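Local atomic coordinates of Lys-gingipain W83 (Porphyromonas gingivalis, PDB entry 6I9A), a protein that cleaves proteins after lysine residues as a secreted cysteine endopeptidase, here its catalytic subunit with the C-terminal Ig-like domain, and may serve as a virulence factor in periodontal disease. Residues G412-N415 with V419-V422; G39-V44 with S423-I428; K29-W34 with L360-V365; V407-G412 with G432-V437; V136-K141 with N237-F242. One frame throughout, in Å; residues are numbered along the deposited sequence.

Interaction 1: residues G412-N415 with V419-V422; sequences GVAN and VATV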
# COMPACT_ATOMS: atom_id res chain seq x y z
N GLY A 412 3.14 -15.39 -15.24
CA GLY A 412 2.61 -16.61 -14.70
C GLY A 412 2.94 -16.71 -13.24
O GLY A 412 3.95 -16.18 -12.78
N VAL A 413 2.14 -17.47 -12.51
CA VAL A 413 2.37 -17.74 -11.07
C VAL A 413 2.90 -19.16 -10.90
O VAL A 413 2.30 -20.10 -11.42
CB VAL A 413 1.07 -17.55 -10.28
CG1 VAL A 413 1.31 -17.89 -8.81
CG2 VAL A 413 0.57 -16.11 -10.41
N ALA A 414 3.99 -19.32 -10.18
CA ALA A 414 4.49 -20.69 -9.91
C ALA A 414 3.46 -21.47 -9.08
O ALA A 414 3.00 -21.00 -8.03
CB ALA A 414 5.81 -20.63 -9.17
N ASN A 415 3.15 -22.66 -9.54
CA ASN A 415 2.18 -23.52 -8.88
C ASN A 415 2.82 -24.17 -7.62
O ASN A 415 3.96 -23.87 -7.27
CB ASN A 415 1.63 -24.57 -9.88
CG ASN A 415 2.62 -25.62 -10.29
OD1 ASN A 415 3.73 -25.77 -9.74
ND2 ASN A 415 2.23 -26.41 -11.30
N VAL A 419 6.33 -24.57 -10.59
CA VAL A 419 6.36 -24.37 -12.03
C VAL A 419 5.46 -23.26 -12.39
O VAL A 419 4.25 -23.35 -12.15
CB VAL A 419 5.96 -25.66 -12.78
CG1 VAL A 419 5.93 -25.41 -14.29
CG2 VAL A 419 6.89 -26.81 -12.46
N ALA A 420 6.01 -22.18 -12.98
CA ALA A 420 5.22 -21.09 -13.54
C ALA A 420 5.08 -21.29 -15.04
O ALA A 420 6.09 -21.40 -15.73
CB ALA A 420 5.88 -19.74 -13.26
N THR A 421 3.84 -21.30 -15.51
CA THR A 421 3.59 -21.36 -16.95
C THR A 421 3.29 -19.90 -17.33
O THR A 421 2.25 -19.33 -16.98
CB THR A 421 2.45 -22.35 -17.28
OG1 THR A 421 2.85 -23.63 -16.82
CG2 THR A 421 2.17 -22.41 -18.80
N VAL A 422 4.28 -19.26 -17.93
CA VAL A 422 4.20 -17.85 -18.29
C VAL A 422 3.44 -17.72 -19.60
O VAL A 422 3.94 -18.15 -20.67
CB VAL A 422 5.62 -17.24 -18.40
CG1 VAL A 422 5.54 -15.75 -18.79
CG2 VAL A 422 6.39 -17.40 -17.09
O HOH W 1 1.50 -20.94 -13.91
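N415 and V419 close the end of a β-hairpin, the carboxamide of the asparagine lying alongside the valine and pointing the same way. The CB of N415 rests 3.7 Å from the carbonyl O of V419. From there CG turns into the space between its own backbone N and carbonyl carbon (chi1 71°), which carries the amide over to the opposite strand and leaves N415 CG 3.4 Å from V419 O. The oxygen branch does the polar work: N415 OD1 accepts from V419 N at 3.0 Å, the N-H standing above the plane of the amide carbonyl. It also accepts from S417 N, two residues on, as in an Asx turn, so a single oxygen gathers two backbone N-H groups, one from the turn and one from the start of the returning strand. The nitrogen branch makes a looser contact, N415 ND2 lying 3.8 Å from V419 O, with CB of V419 slightly farther away.

A nearly straight backbone bond runs beside this side chain, from N415 N to V419 O (2.9 Å, 169° at the hydrogen). Further along, the strands are joined through water 1, which donates to V413 O and accepts from T421 N at 2.9 Å. At G412, which has no side chain, CA comes 3.6 Å from T421 O in a CA-H...O contact, while CB of A414 packs on CB of A420 at 4.2 Å.

Both arms belong to the antiparallel sheet of the Ig-like domain. Strand 407-413 has strand 399-404 on its other flank, where G412 pairs with V400; strand 419-424 pairs through A420 and V422 with strand 389-394.

Interaction 2: residues G39-V44 with S423-I428; sequences GFYLDV and SMTKQI
Y41 OH and T425 OG1 lie 2.7 Å apart in a hydrogen bond that either hydroxyl could donate. The two side chains come from opposite directions, and T425 OG1 sits at the edge of the phenol ring, near its plane, 3.4 Å from Y41 CE1. The methyl branch of the threonine makes a further contact, with T425 CG2 3.5 Å from Y41 OH. Water 2 adds a second partner to the phenol oxygen, Y41 OH, at 2.8 Å and carries the link on to S423 OG, 3.0 Å from the water.

This small contact at the surface bridges two domains: Y41 belongs to strand 40-46, at one side of a parallel sheet in the peptidase domain, and T425 follows strand 419-424 of the Ig-like domain. T425 carries OG1 between its backbone N and carbonyl carbon (chi1 53°), a setting from which the same atom also bonds to Y409 O, while S423 OG bonds to T411 O, so both hydroxyls are tied to strand 407-413.

L408, T411 and P13 pack around the ring of Y41, whose backbone pairs with V14 and M16 of strand 14-20. Just upstream G39 ends helix 25-37 in a Schellman motif, from which the chain enters the tyrosine's strand.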
# COMPACT_ATOMS: atom_id res chain seq x y z
N GLY A 39 5.40 -7.35 -13.86
CA GLY A 39 4.22 -8.12 -14.25
C GLY A 39 2.88 -7.45 -14.14
O GLY A 39 1.83 -8.11 -14.15
N PHE A 40 2.86 -6.08 -14.06
CA PHE A 40 1.57 -5.38 -14.04
C PHE A 40 1.19 -5.03 -15.46
O PHE A 40 1.96 -4.36 -16.18
CB PHE A 40 1.64 -4.10 -13.23
CG PHE A 40 1.74 -4.20 -11.73
CD1 PHE A 40 2.31 -5.30 -11.10
CD2 PHE A 40 1.30 -3.15 -10.93
CE1 PHE A 40 2.39 -5.37 -9.69
CE2 PHE A 40 1.47 -3.20 -9.52
CZ PHE A 40 1.94 -4.32 -8.93
N TYR A 41 -0.01 -5.42 -15.87
CA TYR A 41 -0.62 -4.94 -17.13
C TYR A 41 -1.19 -3.57 -16.84
O TYR A 41 -2.16 -3.45 -16.07
CB TYR A 41 -1.70 -5.91 -17.58
CG TYR A 41 -1.11 -7.16 -18.21
CD1 TYR A 41 -0.68 -7.15 -19.53
CD2 TYR A 41 -0.93 -8.32 -17.47
CE1 TYR A 41 -0.12 -8.28 -20.12
CE2 TYR A 41 -0.39 -9.47 -18.05
CZ TYR A 41 0.03 -9.44 -19.37
OH TYR A 41 0.58 -10.56 -19.91
N LEU A 42 -0.60 -2.54 -17.43
CA LEU A 42 -0.94 -1.15 -17.16
C LEU A 42 -1.83 -0.57 -18.21
O LEU A 42 -1.59 -0.77 -19.40
CB LEU A 42 0.35 -0.34 -17.16
CG LEU A 42 1.38 -0.76 -16.07
CD1 LEU A 42 2.70 -0.06 -16.33
CD2 LEU A 42 0.88 -0.42 -14.65
N ASP A 43 -2.84 0.19 -17.80
CA ASP A 43 -3.70 0.94 -18.71
C ASP A 43 -3.56 2.38 -18.22
O ASP A 43 -4.06 2.74 -17.15
CB ASP A 43 -5.13 0.42 -18.62
CG ASP A 43 -6.07 0.98 -19.66
OD1 ASP A 43 -5.59 1.64 -20.62
OD2 ASP A 43 -7.29 0.76 -19.51
N VAL A 44 -2.77 3.18 -18.92
CA VAL A 44 -2.33 4.51 -18.44
C VAL A 44 -2.97 5.63 -19.19
O VAL A 44 -2.88 5.70 -20.41
CB VAL A 44 -0.79 4.63 -18.54
CG1 VAL A 44 -0.30 5.91 -17.89
CG2 VAL A 44 -0.11 3.41 -17.91
N SER A 423 2.25 -17.18 -19.53
CA SER A 423 1.35 -17.03 -20.68
C SER A 423 1.75 -15.78 -21.42
O SER A 423 1.71 -14.66 -20.87
CB SER A 423 -0.11 -16.97 -20.21
OG SER A 423 -0.30 -15.89 -19.31
N MET A 424 2.10 -15.94 -22.70
CA MET A 424 2.60 -14.84 -23.50
C MET A 424 1.48 -14.13 -24.21
O MET A 424 1.00 -14.58 -25.25
CB MET A 424 3.65 -15.34 -24.51
CG MET A 424 4.80 -16.04 -23.86
SD MET A 424 5.73 -15.00 -22.69
CE MET A 424 6.42 -13.84 -23.82
N THR A 425 1.02 -13.00 -23.65
CA THR A 425 -0.02 -12.19 -24.27
C THR A 425 0.55 -11.44 -25.47
O THR A 425 -0.19 -11.08 -26.39
CB THR A 425 -0.65 -11.27 -23.23
OG1 THR A 425 0.39 -10.53 -22.57
CG2 THR A 425 -1.50 -12.07 -22.23
N LYS A 426 1.86 -11.23 -25.48
CA LYS A 426 2.62 -10.74 -26.63
C LYS A 426 3.70 -11.76 -26.85
O LYS A 426 4.55 -11.98 -25.99
CB LYS A 426 3.21 -9.34 -26.36
CG LYS A 426 3.99 -8.80 -27.57
CD LYS A 426 4.57 -7.39 -27.24
CE LYS A 426 5.49 -6.88 -28.34
NZ LYS A 426 4.81 -6.77 -29.64
N GLN A 427 3.70 -12.43 -28.03
CA GLN A 427 4.72 -13.43 -28.25
C GLN A 427 6.04 -12.78 -28.62
O GLN A 427 6.10 -11.63 -29.06
CB GLN A 427 4.28 -14.47 -29.31
CG GLN A 427 3.06 -15.27 -28.87
CD GLN A 427 2.78 -16.42 -29.80
OE1 GLN A 427 3.51 -16.66 -30.78
NE2 GLN A 427 1.74 -17.15 -29.47
N ILE A 428 7.15 -13.53 -28.38
CA ILE A 428 8.48 -13.06 -28.76
C ILE A 428 8.70 -13.38 -30.23
O ILE A 428 8.68 -14.54 -30.64
CB ILE A 428 9.55 -13.72 -27.86
CG1 ILE A 428 9.35 -13.23 -26.41
CG2 ILE A 428 10.97 -13.44 -28.35
CD1 ILE A 428 10.32 -13.85 -25.38
O HOH W 2 -0.09 -12.98 -18.77

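Interaction 3: residues K29-W34 with L360-V365; sequences KPWLTW and LGDGSV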
# COMPACT_ATOMS: atom_id res chain seq x y z
N LYS A 29 7.33 7.86 -16.02
CA LYS A 29 7.84 6.75 -16.85
C LYS A 29 8.68 5.69 -16.09
O LYS A 29 8.41 4.51 -16.30
CB LYS A 29 8.62 7.29 -18.06
CG LYS A 29 8.83 6.17 -19.08
CD LYS A 29 9.02 6.61 -20.52
CE LYS A 29 9.63 5.48 -21.34
NZ LYS A 29 8.85 4.20 -21.28
N PRO A 30 9.67 6.02 -15.24
CA PRO A 30 10.46 4.95 -14.61
C PRO A 30 9.62 4.06 -13.70
O PRO A 30 9.89 2.86 -13.55
CB PRO A 30 11.54 5.69 -13.80
CG PRO A 30 11.60 7.06 -14.39
CD PRO A 30 10.23 7.36 -14.93
N TRP A 31 8.55 4.64 -13.10
CA TRP A 31 7.67 3.85 -12.24
C TRP A 31 6.83 2.92 -13.12
O TRP A 31 6.72 1.71 -12.80
CB TRP A 31 6.79 4.81 -11.44
CG TRP A 31 5.89 4.19 -10.41
CD1 TRP A 31 6.24 3.81 -9.13
CD2 TRP A 31 4.47 3.98 -10.52
NE1 TRP A 31 5.11 3.39 -8.45
CE2 TRP A 31 4.02 3.51 -9.27
CE3 TRP A 31 3.54 4.19 -11.54
CZ2 TRP A 31 2.68 3.21 -9.03
CZ3 TRP A 31 2.20 3.91 -11.31
CH2 TRP A 31 1.78 3.41 -10.06
N LEU A 32 6.28 3.42 -14.22
CA LEU A 32 5.52 2.54 -15.13
C LEU A 32 6.40 1.45 -15.73
O LEU A 32 5.97 0.29 -15.86
CB LEU A 32 4.91 3.39 -16.28
CG LEU A 32 3.90 4.45 -15.82
CD1 LEU A 32 3.57 5.36 -16.98
CD2 LEU A 32 2.66 3.84 -15.14
N THR A 33 7.64 1.77 -16.06
CA THR A 33 8.57 0.77 -16.62
C THR A 33 8.73 -0.38 -15.64
O THR A 33 8.63 -1.55 -16.00
CB THR A 33 9.90 1.41 -16.97
OG1 THR A 33 9.68 2.37 -18.01
CG2 THR A 33 10.95 0.38 -17.38
N TRP A 34 9.03 -0.05 -14.37
CA TRP A 34 9.22 -1.09 -13.34
C TRP A 34 7.95 -1.89 -13.08
O TRP A 34 8.00 -3.11 -12.96
CB TRP A 34 9.78 -0.47 -12.07
CG TRP A 34 9.73 -1.35 -10.87
CD1 TRP A 34 9.03 -1.08 -9.73
CD2 TRP A 34 10.32 -2.64 -10.68
NE1 TRP A 34 9.21 -2.08 -8.81
CE2 TRP A 34 9.99 -3.06 -9.37
CE3 TRP A 34 11.14 -3.48 -11.48
CZ2 TRP A 34 10.41 -4.28 -8.85
CZ3 TRP A 34 11.53 -4.70 -10.96
CH2 TRP A 34 11.20 -5.09 -9.66
N LEU A 360 -1.61 7.24 0.53
CA LEU A 360 -0.81 8.24 -0.19
C LEU A 360 0.55 7.58 -0.46
O LEU A 360 1.08 6.82 0.37
CB LEU A 360 -0.65 9.53 0.62
CG LEU A 360 -1.97 10.30 0.74
CD1 LEU A 360 -1.97 11.26 1.93
CD2 LEU A 360 -2.24 11.09 -0.56
N GLY A 361 1.10 7.82 -1.66
CA GLY A 361 2.24 7.03 -2.09
C GLY A 361 1.75 5.72 -2.71
O GLY A 361 0.61 5.64 -3.18
N ASP A 362 2.62 4.71 -2.80
CA ASP A 362 2.33 3.56 -3.65
C ASP A 362 1.73 2.40 -2.88
O ASP A 362 2.42 1.63 -2.18
CB ASP A 362 3.63 3.15 -4.36
CG ASP A 362 3.42 2.05 -5.40
OD1 ASP A 362 2.30 1.49 -5.47
OD2 ASP A 362 4.38 1.79 -6.18
N GLY A 363 0.42 2.24 -3.03
CA GLY A 363 -0.33 1.19 -2.37
C GLY A 363 -0.13 -0.21 -2.94
O GLY A 363 -0.51 -1.21 -2.32
N SER A 364 0.53 -0.29 -4.12
CA SER A 364 0.79 -1.59 -4.75
C SER A 364 2.06 -2.25 -4.26
O SER A 364 2.34 -3.39 -4.63
CB SER A 364 0.80 -1.48 -6.28
OG SER A 364 1.97 -0.83 -6.76
N VAL A 365 2.85 -1.57 -3.41
CA VAL A 365 4.06 -2.19 -2.83
C VAL A 365 3.62 -3.34 -1.94
O VAL A 365 2.61 -3.26 -1.20
CB VAL A 365 4.84 -1.13 -2.02
CG1 VAL A 365 5.97 -1.78 -1.20
CG2 VAL A 365 5.40 -0.04 -2.93
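W31 NE1 reaches D362 OD2 from an unusual side: the indole nitrogen stands above the carboxylate, 54° out of its plane, although the oxygen itself lies close to the plane of the indole ring. The bond from W31 NE1 to D362 OD2 is 2.9 Å long and somewhat bent, with 149° at the hydrogen. Beyond the nitrogen, the benzo edge follows the same oxygen, W31 CZ2 coming within 3.6 Å of D362 OD2.

The carboxylate is held by both of its oxygens. D362 OD1 takes two bonds from S364, on the syn side from OG at 2.7 Å and on the anti side from the backbone N at 2.9 Å; together they fix the rotation of the group. OD2 also forms a salt bridge with K35 NZ, one turn of helix along from W31, and this lysine binds S364 OG as well. Such a donor set would be expected to favour the ionised carboxylate, even though both W31 and D362 are buried. With CG of D362 anti to its backbone N (chi1 -174°), the acid extends toward helix 25-37, and its side chain also touches F119 and M121 of strand 117-121 and V136 of helix 126-141.

The contact thus joins helix 25-37 of the peptidase domain to the chain leaving strand 357-361. The bond from S364 N to D362 OD1 defines an Asx turn, set within a type I β-turn from D362 to V365.

Interaction 4: residues V407-G412 with G432-V437; sequences VLYGTG and GNYDVV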
# COMPACT_ATOMS: atom_id res chain seq x y z
N VAL A 407 7.83 -3.02 -21.87
CA VAL A 407 6.59 -3.58 -22.38
C VAL A 407 6.45 -5.00 -21.84
O VAL A 407 7.37 -5.80 -21.99
CB VAL A 407 6.58 -3.60 -23.93
CG1 VAL A 407 5.32 -4.31 -24.48
CG2 VAL A 407 6.74 -2.18 -24.51
N LEU A 408 5.35 -5.29 -21.17
CA LEU A 408 5.12 -6.61 -20.59
C LEU A 408 4.67 -7.56 -21.68
O LEU A 408 3.67 -7.29 -22.36
CB LEU A 408 4.07 -6.48 -19.50
CG LEU A 408 3.70 -7.74 -18.77
CD1 LEU A 408 4.92 -8.44 -18.13
CD2 LEU A 408 2.68 -7.43 -17.70
N TYR A 409 5.30 -8.75 -21.75
CA TYR A 409 4.93 -9.74 -22.77
C TYR A 409 4.19 -10.92 -22.17
O TYR A 409 3.38 -11.55 -22.85
CB TYR A 409 6.21 -10.29 -23.47
CG TYR A 409 6.85 -9.37 -24.50
CD1 TYR A 409 7.32 -8.10 -24.15
CD2 TYR A 409 7.09 -9.82 -25.80
CE1 TYR A 409 7.98 -7.29 -25.07
CE2 TYR A 409 7.79 -9.04 -26.71
CZ TYR A 409 8.21 -7.77 -26.35
OH TYR A 409 8.84 -6.97 -27.26
N GLY A 410 4.44 -11.28 -20.90
CA GLY A 410 3.76 -12.44 -20.35
C GLY A 410 3.99 -12.56 -18.87
O GLY A 410 4.99 -12.05 -18.34
N THR A 411 3.08 -13.26 -18.20
CA THR A 411 3.17 -13.50 -16.76
C THR A 411 2.71 -14.90 -16.41
O THR A 411 1.89 -15.50 -17.13
CB THR A 411 2.32 -12.49 -15.95
OG1 THR A 411 0.93 -12.73 -16.16
CG2 THR A 411 2.63 -11.04 -16.26
N GLY A 412 3.14 -15.39 -15.24
CA GLY A 412 2.61 -16.61 -14.70
C GLY A 412 2.94 -16.71 -13.24
O GLY A 412 3.95 -16.18 -12.78
N GLY A 432 16.59 -10.05 -29.05
CA GLY A 432 16.84 -9.03 -28.05
C GLY A 432 17.12 -9.62 -26.70
O GLY A 432 17.11 -10.85 -26.55
N ASN A 433 17.40 -8.74 -25.74
CA ASN A 433 17.65 -9.13 -24.35
C ASN A 433 16.34 -8.94 -23.59
O ASN A 433 15.93 -7.80 -23.39
CB ASN A 433 18.80 -8.30 -23.75
CG ASN A 433 19.67 -9.09 -22.80
OD1 ASN A 433 19.42 -10.27 -22.51
ND2 ASN A 433 20.72 -8.48 -22.30
N TYR A 434 15.69 -10.06 -23.20
CA TYR A 434 14.41 -9.95 -22.50
C TYR A 434 14.57 -9.97 -21.00
O TYR A 434 15.34 -10.77 -20.49
CB TYR A 434 13.49 -11.10 -22.97
CG TYR A 434 13.03 -10.86 -24.40
CD1 TYR A 434 13.87 -11.11 -25.48
CD2 TYR A 434 11.77 -10.33 -24.66
CE1 TYR A 434 13.47 -10.85 -26.79
CE2 TYR A 434 11.36 -10.06 -25.97
CZ TYR A 434 12.23 -10.29 -27.02
OH TYR A 434 11.81 -9.98 -28.30
N ASP A 435 13.84 -9.10 -20.32
CA ASP A 435 13.90 -9.05 -18.86
C ASP A 435 12.99 -10.12 -18.28
O ASP A 435 11.87 -10.31 -18.75
CB ASP A 435 13.47 -7.63 -18.39
CG ASP A 435 14.38 -6.56 -18.97
OD1 ASP A 435 13.89 -5.72 -19.78
OD2 ASP A 435 15.59 -6.61 -18.69
N VAL A 436 13.45 -10.74 -17.22
CA VAL A 436 12.69 -11.73 -16.47
C VAL A 436 12.74 -11.31 -15.04
O VAL A 436 13.82 -11.19 -14.47
CB VAL A 436 13.23 -13.17 -16.64
CG1 VAL A 436 12.36 -14.16 -15.86
CG2 VAL A 436 13.31 -13.55 -18.11
N VAL A 437 11.58 -11.06 -14.44
CA VAL A 437 11.47 -10.59 -13.04
C VAL A 437 10.63 -11.58 -12.30
O VAL A 437 9.57 -12.01 -12.79
CB VAL A 437 10.91 -9.15 -12.97
CG1 VAL A 437 10.66 -8.72 -11.51
CG2 VAL A 437 11.87 -8.17 -13.64
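Y409 and Y434 meet as a T-shaped aromatic pair. The edge of Y434 is directed at one face of Y409, the ring planes standing 89° apart and the centroids 5.5 Å apart. The touch is concentrated in one atom: CE2 of Y434 lies 3.7 Å above the plane of the Y409 ring, displaced toward its rim, and is 3.8 Å from CE2 and 3.9 Å from CZ of Y409.

No hydrogen bond joins the two segments, since strand 399-404 runs between strands 407-413 and 432-439 in the antiparallel sheet of the Ig-like domain. The rings therefore span an intervening strand, and both touch the side chain of its K404. Y409 and G410 together face I402 of this strand in a classic β-bulge. In each tyrosine CG stands opposite the carbonyl carbon, beside the backbone N (chi1 -77° in Y409 and -71° in Y434), and from this setting the two side chains cross at about a right angle.

Polar bonds lie outside the pair: Y434 OH bonds to E430 O, consistent with a fixed ring position. With no polar bond between them, the attraction between the buried rings is probably mainly dispersive, with an electrostatic share from the weakly positive C-H edge of Y434 against the electron-rich face of Y409.

Interaction 5: residues V136-K141 with N237-F242; sequences VLMYEK and NKDKYF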
# COMPACT_ATOMS: atom_id res chain seq x y z
N VAL A 136 10.16 4.16 -3.85
CA VAL A 136 9.47 2.91 -4.21
C VAL A 136 10.41 1.96 -4.95
O VAL A 136 10.46 0.79 -4.63
CB VAL A 136 8.23 3.21 -5.07
CG1 VAL A 136 7.65 1.93 -5.64
CG2 VAL A 136 7.21 3.98 -4.24
N LEU A 137 11.17 2.48 -5.92
CA LEU A 137 12.05 1.64 -6.74
C LEU A 137 13.14 1.02 -5.87
O LEU A 137 13.44 -0.17 -6.00
CB LEU A 137 12.70 2.49 -7.86
CG LEU A 137 11.76 2.95 -8.98
CD1 LEU A 137 12.46 3.87 -9.95
CD2 LEU A 137 11.24 1.73 -9.74
N MET A 138 13.75 1.82 -4.97
CA MET A 138 14.79 1.24 -4.13
C MET A 138 14.22 0.16 -3.23
O MET A 138 14.81 -0.91 -3.04
CB MET A 138 15.45 2.33 -3.28
CG MET A 138 16.40 1.72 -2.28
SD MET A 138 17.61 2.85 -1.57
CE MET A 138 18.73 3.01 -3.01
N TYR A 139 13.01 0.41 -2.68
CA TYR A 139 12.43 -0.56 -1.77
C TYR A 139 12.05 -1.85 -2.49
O TYR A 139 12.40 -2.96 -2.06
CB TYR A 139 11.19 0.07 -1.09
CG TYR A 139 10.61 -0.82 -0.02
CD1 TYR A 139 11.09 -0.77 1.30
CD2 TYR A 139 9.58 -1.72 -0.31
CE1 TYR A 139 10.57 -1.59 2.27
CE2 TYR A 139 9.05 -2.54 0.67
CZ TYR A 139 9.52 -2.45 1.97
OH TYR A 139 8.98 -3.24 2.94
N GLU A 140 11.34 -1.73 -3.62
CA GLU A 140 10.83 -2.91 -4.34
C GLU A 140 11.91 -3.70 -5.08
O GLU A 140 11.80 -4.92 -5.21
CB GLU A 140 9.75 -2.51 -5.35
CG GLU A 140 8.51 -1.91 -4.69
CD GLU A 140 7.34 -1.99 -5.65
OE1 GLU A 140 7.42 -1.42 -6.75
OE2 GLU A 140 6.31 -2.61 -5.28
N LYS A 141 12.94 -3.00 -5.58
CA LYS A 141 14.07 -3.67 -6.23
C LYS A 141 15.09 -4.10 -5.19
O LYS A 141 16.05 -4.83 -5.53
CB LYS A 141 14.75 -2.75 -7.24
CG LYS A 141 13.83 -2.44 -8.42
CD LYS A 141 14.62 -1.60 -9.42
CE LYS A 141 13.89 -1.39 -10.72
NZ LYS A 141 14.87 -0.91 -11.77
N ASN A 237 16.88 9.55 6.91
CA ASN A 237 16.87 8.12 6.61
C ASN A 237 17.07 7.81 5.12
O ASN A 237 16.29 7.09 4.50
CB ASN A 237 15.54 7.48 7.10
CG ASN A 237 14.28 8.07 6.53
OD1 ASN A 237 14.07 9.29 6.54
ND2 ASN A 237 13.43 7.21 5.98
N LYS A 238 18.16 8.35 4.56
CA LYS A 238 18.50 8.05 3.18
C LYS A 238 18.64 6.56 3.04
O LYS A 238 19.25 5.88 3.87
CB LYS A 238 19.78 8.81 2.75
CG LYS A 238 20.22 8.48 1.31
CD LYS A 238 21.37 9.36 0.83
CE LYS A 238 21.96 8.84 -0.46
NZ LYS A 238 23.10 9.66 -0.92
N ASP A 239 18.01 6.01 1.96
CA ASP A 239 18.03 4.61 1.60
C ASP A 239 17.34 3.71 2.61
O ASP A 239 17.48 2.49 2.52
CB ASP A 239 19.48 4.13 1.37
CG ASP A 239 20.24 4.79 0.23
OD1 ASP A 239 19.62 5.38 -0.65
OD2 ASP A 239 21.48 4.76 0.27
N LYS A 240 16.53 4.27 3.52
CA LYS A 240 15.87 3.46 4.56
C LYS A 240 14.40 3.84 4.66
O LYS A 240 13.93 4.40 5.67
CB LYS A 240 16.61 3.67 5.89
CG LYS A 240 18.05 3.06 5.86
CD LYS A 240 18.78 3.31 7.17
CE LYS A 240 19.10 4.76 7.41
NZ LYS A 240 20.16 4.99 8.48
N TYR A 241 13.66 3.55 3.58
CA TYR A 241 12.30 4.04 3.46
C TYR A 241 11.30 3.11 4.08
O TYR A 241 11.35 1.89 3.97
CB TYR A 241 11.97 4.32 1.97
CG TYR A 241 13.07 5.15 1.35
CD1 TYR A 241 13.47 6.36 1.93
CD2 TYR A 241 13.81 4.67 0.27
CE1 TYR A 241 14.58 7.06 1.44
CE2 TYR A 241 14.91 5.38 -0.25
CZ TYR A 241 15.28 6.58 0.35
OH TYR A 241 16.37 7.31 -0.07
N PHE A 242 10.27 3.71 4.71
CA PHE A 242 9.29 2.95 5.48
C PHE A 242 7.86 3.11 4.95
O PHE A 242 7.53 4.06 4.22
CB PHE A 242 9.38 3.33 6.99
CG PHE A 242 9.38 4.82 7.28
CD1 PHE A 242 8.20 5.58 7.27
CD2 PHE A 242 10.56 5.46 7.66
CE1 PHE A 242 8.24 6.94 7.53
CE2 PHE A 242 10.59 6.80 7.94
CZ PHE A 242 9.45 7.53 7.90
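M138 SD lies beside the ring of Y241 in a Met-aromatic contact, through which helix 126-141 of the peptidase domain meets the loop leading into strand 242-247. M138 SD is 5.2 Å from the centroid of the Y241 ring and 66° off the ring normal, an oblique approach in which the nearest atom of the ring is CE2 of Y241, 3.9 Å from M138 SD.

The buried side of the contact is built from aromatic residues. Y139, next along the helix, brings CD1 to 3.8 Å from the carbonyl O of Y241, an oxygen that takes a hydrogen bond from Y149 OH. The Y139 ring also meets those of Y274 and Y368, and Y274 belongs to strand 273-279, so the helix is seated against the sheet there.

On the more open side only partly exposed residues meet. The methionine chain bends at its last torsion (chi3 -75°), and its end lies against D239: M138 SD is 3.4 Å and CE 3.5 Å from OD1 of D239. No hydrogen bond crosses between the segments, so this part rests on van der Waals contact with the sulfur and methyl.

What shapes the loop lies within it. N237 to K240 form a type II β-turn, with D239 at positive phi, and the turn folds back on the tyrosine: D239 N donates to Y241 OH at 2.9 Å. At the base of the turn N237 ND2 gives a nearly straight bond to K240 O (2.9 Å, 169°), the acceptor lying in the plane of the asparagine amide.

From the N terminus, interaction 3 opens at 29-34 and interaction 2 at 39-44. Interaction 5 opens and closes next (136-141 to 237-242), lying within the spans of both, before interaction 3 closes at 360-365; all its segments and those of interaction 5 belong to the peptidase domain. The chain then enters the Ig-like domain, where interactions 4 and 1 start together and share G412. Interaction 1 closes first, as a short hairpin lying within the span of interaction 2, then interaction 2 at 423-428, then interaction 4 at 432-437. Interaction 2 thus crosses both 3 and 4 and joins the two domains, which also touch where W34 packs on V437.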